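Alcohol dehydrogenase, zinc-containing (Streptococcus pneumoniae serotype 2, PDB 5YLN) probably catalyses the NAD+-dependent, zinc-requiring interconversion of alcohols with aldehydes or ketones. Local coordinates at residues A[197-209]-A[214-226]. Numbering follows the deposited sequence.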
# COMPACT_ATOMS: atom_id res chain seq x y z
N ALA A 197 -5.36 17.90 10.59
CA ALA A 197 -5.58 19.33 10.34
C ALA A 197 -6.79 19.57 9.44
O ALA A 197 -7.57 20.51 9.66
CB ALA A 197 -4.33 19.95 9.72
N LYS A 198 -6.97 18.74 8.43
CA LYS A 198 -8.01 18.90 7.42
C LYS A 198 -8.72 17.58 7.21
O LYS A 198 -8.08 16.54 7.00
CB LYS A 198 -7.44 19.41 6.09
CG LYS A 198 -7.00 20.86 6.15
CD LYS A 198 -6.65 21.40 4.78
CE LYS A 198 -6.49 22.91 4.84
NZ LYS A 198 -5.36 23.32 5.71
N LEU A 199 -10.04 17.63 7.28
CA LEU A 199 -10.93 16.52 7.00
C LEU A 199 -11.87 17.01 5.92
O LEU A 199 -12.86 17.69 6.21
CB LEU A 199 -11.70 16.09 8.24
CG LEU A 199 -11.07 15.03 9.11
CD1 LEU A 199 -11.86 14.93 10.41
CD2 LEU A 199 -11.10 13.73 8.38
N ILE A 200 -11.55 16.66 4.68
CA ILE A 200 -12.25 17.17 3.52
C ILE A 200 -13.23 16.08 3.06
O ILE A 200 -12.81 15.00 2.64
CB ILE A 200 -11.25 17.54 2.42
CG1 ILE A 200 -10.18 18.46 3.01
CG2 ILE A 200 -11.98 18.17 1.23
CD1 ILE A 200 -8.89 18.56 2.20
N MET A 201 -14.53 16.35 3.16
CA MET A 201 -15.51 15.41 2.65
C MET A 201 -15.80 15.75 1.20
O MET A 201 -16.06 16.91 0.87
CB MET A 201 -16.81 15.43 3.46
CG MET A 201 -17.77 14.26 3.13
SD MET A 201 -17.28 12.66 3.86
CE MET A 201 -16.49 13.27 5.29
N VAL A 202 -15.74 14.74 0.33
CA VAL A 202 -16.01 14.87 -1.10
C VAL A 202 -17.19 13.98 -1.44
O VAL A 202 -17.20 12.80 -1.09
CB VAL A 202 -14.77 14.50 -1.93
CG1 VAL A 202 -15.04 14.70 -3.44
CG2 VAL A 202 -13.59 15.33 -1.49
N ASP A 203 -18.19 14.56 -2.12
CA ASP A 203 -19.40 13.86 -2.53
C ASP A 203 -20.12 14.70 -3.58
O ASP A 203 -19.79 15.87 -3.81
CB ASP A 203 -20.28 13.56 -1.31
CG ASP A 203 -21.29 12.45 -1.56
OD1 ASP A 203 -22.15 12.63 -2.45
OD2 ASP A 203 -21.23 11.41 -0.88
N LEU A 204 -21.12 14.09 -4.23
CA LEU A 204 -21.99 14.80 -5.18
C LEU A 204 -23.17 15.46 -4.49
O LEU A 204 -23.58 16.56 -4.88
CB LEU A 204 -22.51 13.83 -6.25
CG LEU A 204 -21.49 12.90 -6.92
CD1 LEU A 204 -22.19 11.72 -7.60
CD2 LEU A 204 -20.62 13.65 -7.93
N ASP A 205 -23.71 14.82 -3.46
CA ASP A 205 -24.92 15.24 -2.76
C ASP A 205 -24.59 16.29 -1.69
O ASP A 205 -23.84 16.01 -0.75
CB ASP A 205 -25.57 14.01 -2.13
CG ASP A 205 -26.82 14.32 -1.33
OD1 ASP A 205 -27.04 15.48 -0.93
OD2 ASP A 205 -27.60 13.37 -1.10
N ASP A 206 -25.19 17.47 -1.82
CA ASP A 206 -24.92 18.52 -0.84
C ASP A 206 -25.55 18.23 0.52
O ASP A 206 -25.02 18.69 1.55
CB ASP A 206 -25.41 19.87 -1.35
CG ASP A 206 -25.03 21.00 -0.41
OD1 ASP A 206 -23.81 21.25 -0.26
OD2 ASP A 206 -25.94 21.62 0.18
N ASN A 207 -26.65 17.47 0.56
CA ASN A 207 -27.24 17.10 1.84
C ASN A 207 -26.28 16.25 2.65
O ASN A 207 -26.09 16.46 3.86
CB ASN A 207 -28.56 16.36 1.63
CG ASN A 207 -29.68 17.29 1.14
OD1 ASN A 207 -29.57 18.51 1.22
ND2 ASN A 207 -30.78 16.70 0.64
N ARG A 208 -25.66 15.26 2.01
CA ARG A 208 -24.69 14.42 2.70
C ARG A 208 -23.45 15.22 3.12
O ARG A 208 -22.92 15.02 4.22
CB ARG A 208 -24.33 13.22 1.82
CG ARG A 208 -25.53 12.29 1.51
CD ARG A 208 -25.08 10.88 1.11
NE ARG A 208 -24.39 10.90 -0.18
CZ ARG A 208 -25.01 10.83 -1.37
NH1 ARG A 208 -26.34 10.73 -1.43
NH2 ARG A 208 -24.29 10.86 -2.50
N LEU A 209 -22.99 16.15 2.26
CA LEU A 209 -21.86 17.00 2.64
C LEU A 209 -22.19 17.88 3.85
O LEU A 209 -21.36 18.06 4.74
CB LEU A 209 -21.40 17.85 1.46
CG LEU A 209 -20.64 17.14 0.31
CD1 LEU A 209 -20.33 18.11 -0.84
CD2 LEU A 209 -19.37 16.47 0.80
N SER A 214 -21.59 18.63 9.88
CA SER A 214 -22.17 18.41 11.20
C SER A 214 -21.36 17.40 12.00
O SER A 214 -21.27 17.51 13.23
CB SER A 214 -23.61 17.91 11.09
OG SER A 214 -24.51 18.99 11.04
N PHE A 215 -20.83 16.38 11.34
CA PHE A 215 -20.10 15.33 12.04
C PHE A 215 -18.64 15.71 12.31
O PHE A 215 -17.91 14.90 12.90
CB PHE A 215 -20.14 14.03 11.24
CG PHE A 215 -21.42 13.26 11.39
CD1 PHE A 215 -22.62 13.91 11.66
CD2 PHE A 215 -21.43 11.88 11.25
CE1 PHE A 215 -23.81 13.18 11.78
CE2 PHE A 215 -22.62 11.15 11.37
CZ PHE A 215 -23.81 11.81 11.64
N GLY A 216 -18.19 16.89 11.92
CA GLY A 216 -16.84 17.31 12.19
C GLY A 216 -15.89 17.35 11.02
O GLY A 216 -14.68 17.43 11.24
N ALA A 217 -16.39 17.27 9.79
CA ALA A 217 -15.54 17.60 8.66
C ALA A 217 -15.19 19.08 8.71
O ALA A 217 -16.01 19.92 9.09
CB ALA A 217 -16.22 17.28 7.32
N THR A 218 -13.97 19.40 8.28
CA THR A 218 -13.53 20.80 8.27
C THR A 218 -13.88 21.50 6.97
O THR A 218 -14.11 22.72 6.99
CB THR A 218 -12.02 20.89 8.53
OG1 THR A 218 -11.29 20.34 7.43
CG2 THR A 218 -11.66 20.10 9.81
N HIS A 219 -13.93 20.78 5.85
CA HIS A 219 -14.33 21.33 4.55
C HIS A 219 -15.17 20.33 3.78
O HIS A 219 -15.04 19.11 3.95
CB HIS A 219 -13.15 21.69 3.65
CG HIS A 219 -12.07 22.48 4.32
ND1 HIS A 219 -11.32 21.97 5.36
CD2 HIS A 219 -11.63 23.74 4.10
CE1 HIS A 219 -10.46 22.90 5.76
NE2 HIS A 219 -10.63 23.98 5.01
N LYS A 220 -16.00 20.85 2.89
CA LYS A 220 -16.72 20.03 1.93
C LYS A 220 -16.28 20.42 0.53
O LYS A 220 -15.98 21.59 0.25
CB LYS A 220 -18.24 20.19 2.06
CG LYS A 220 -18.76 21.60 1.76
CD LYS A 220 -20.29 21.66 1.88
CE LYS A 220 -20.79 23.09 1.71
NZ LYS A 220 -22.28 23.13 1.73
N VAL A 221 -16.26 19.43 -0.36
CA VAL A 221 -15.97 19.67 -1.76
C VAL A 221 -16.98 18.86 -2.56
O VAL A 221 -17.09 17.65 -2.36
CB VAL A 221 -14.54 19.25 -2.14
CG1 VAL A 221 -14.32 19.38 -3.64
CG2 VAL A 221 -13.52 20.08 -1.36
N ASN A 222 -17.72 19.52 -3.44
CA ASN A 222 -18.69 18.84 -4.28
C ASN A 222 -17.97 18.34 -5.53
O ASN A 222 -17.30 19.11 -6.22
CB ASN A 222 -19.85 19.76 -4.64
CG ASN A 222 -21.07 19.00 -5.15
OD1 ASN A 222 -20.97 18.19 -6.06
ND2 ASN A 222 -22.21 19.22 -4.52
N SER A 223 -18.08 17.04 -5.80
CA SER A 223 -17.34 16.43 -6.89
C SER A 223 -18.08 16.48 -8.22
O SER A 223 -17.72 15.74 -9.15
CB SER A 223 -16.99 14.98 -6.54
OG SER A 223 -18.14 14.29 -6.09
N SER A 224 -19.10 17.33 -8.34
CA SER A 224 -19.90 17.36 -9.56
C SER A 224 -19.07 17.77 -10.77
O SER A 224 -19.19 17.18 -11.85
CB SER A 224 -21.10 18.28 -9.38
OG SER A 224 -22.00 17.71 -8.45
N ASP A 225 -18.22 18.79 -10.60
CA ASP A 225 -17.17 19.10 -11.56
C ASP A 225 -15.88 18.48 -11.02
O ASP A 225 -15.20 19.10 -10.19
CB ASP A 225 -17.01 20.62 -11.73
CG ASP A 225 -16.00 21.01 -12.82
OD1 ASP A 225 -15.00 20.29 -13.05
OD2 ASP A 225 -16.19 22.07 -13.45
N PRO A 226 -15.50 17.27 -11.46
CA PRO A 226 -14.31 16.61 -10.88
C PRO A 226 -13.05 17.46 -10.95
O PRO A 226 -12.30 17.53 -9.97
CB PRO A 226 -14.18 15.33 -11.73
CG PRO A 226 -15.56 15.14 -12.40
CD PRO A 226 -16.09 16.52 -12.59
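Met-201 and Val-221 show how a parallel strand pair is joined in a Rossmann-type beta-alpha-beta unit: Met-201 O accepts from Val-221 N at 2.8 Å, and Met-201 N donates to His-219 O. The ladder continues to Asp-203, whose N donates to Val-221 O and whose O accepts from Ser-223 N. On the face carrying Ile-200 and Val-202 the packing is tight. Methyls Ile-200 CG2 and Val-221 CG2 meet at 3.6 Å, Val-202 CG1 lies against Ser-223 CB, and helix 226-236 covers Val-202 and Val-221. On the other face Leu-209, at the start of the connecting helix, sets CD1 against Val-221 O at 3.6 Å and its CB against the aliphatic chain of Lys-220.

The solvent side is looser and polar. Extended beyond CG, Lys-220 carries NZ to the syn lone pair of Asp-206 OD1, 3.1 Å away, and to Glu-210. At the strand entrance the Thr-218 hydroxyl, swung between backbone N and carbonyl carbon (chi1 68°), takes the N-H of Leu-199 at 3.0 Å; His-219 ND1 is hydrogen-bonded to the same OG1. Leu-199 O accepts from both Thr-218 N, on a lone pair, and His-219 N, above the carbonyl plane. One residue past Asp-203, Leu-204 O receives a weak hydrogen bond from Asn-222 ND2. Backbone bonds thus set the register of this sheet edge, while two carboxylates of helix 206-214 probably stabilise the charge of Lys-220 and tie the edge strand to the crossover helix.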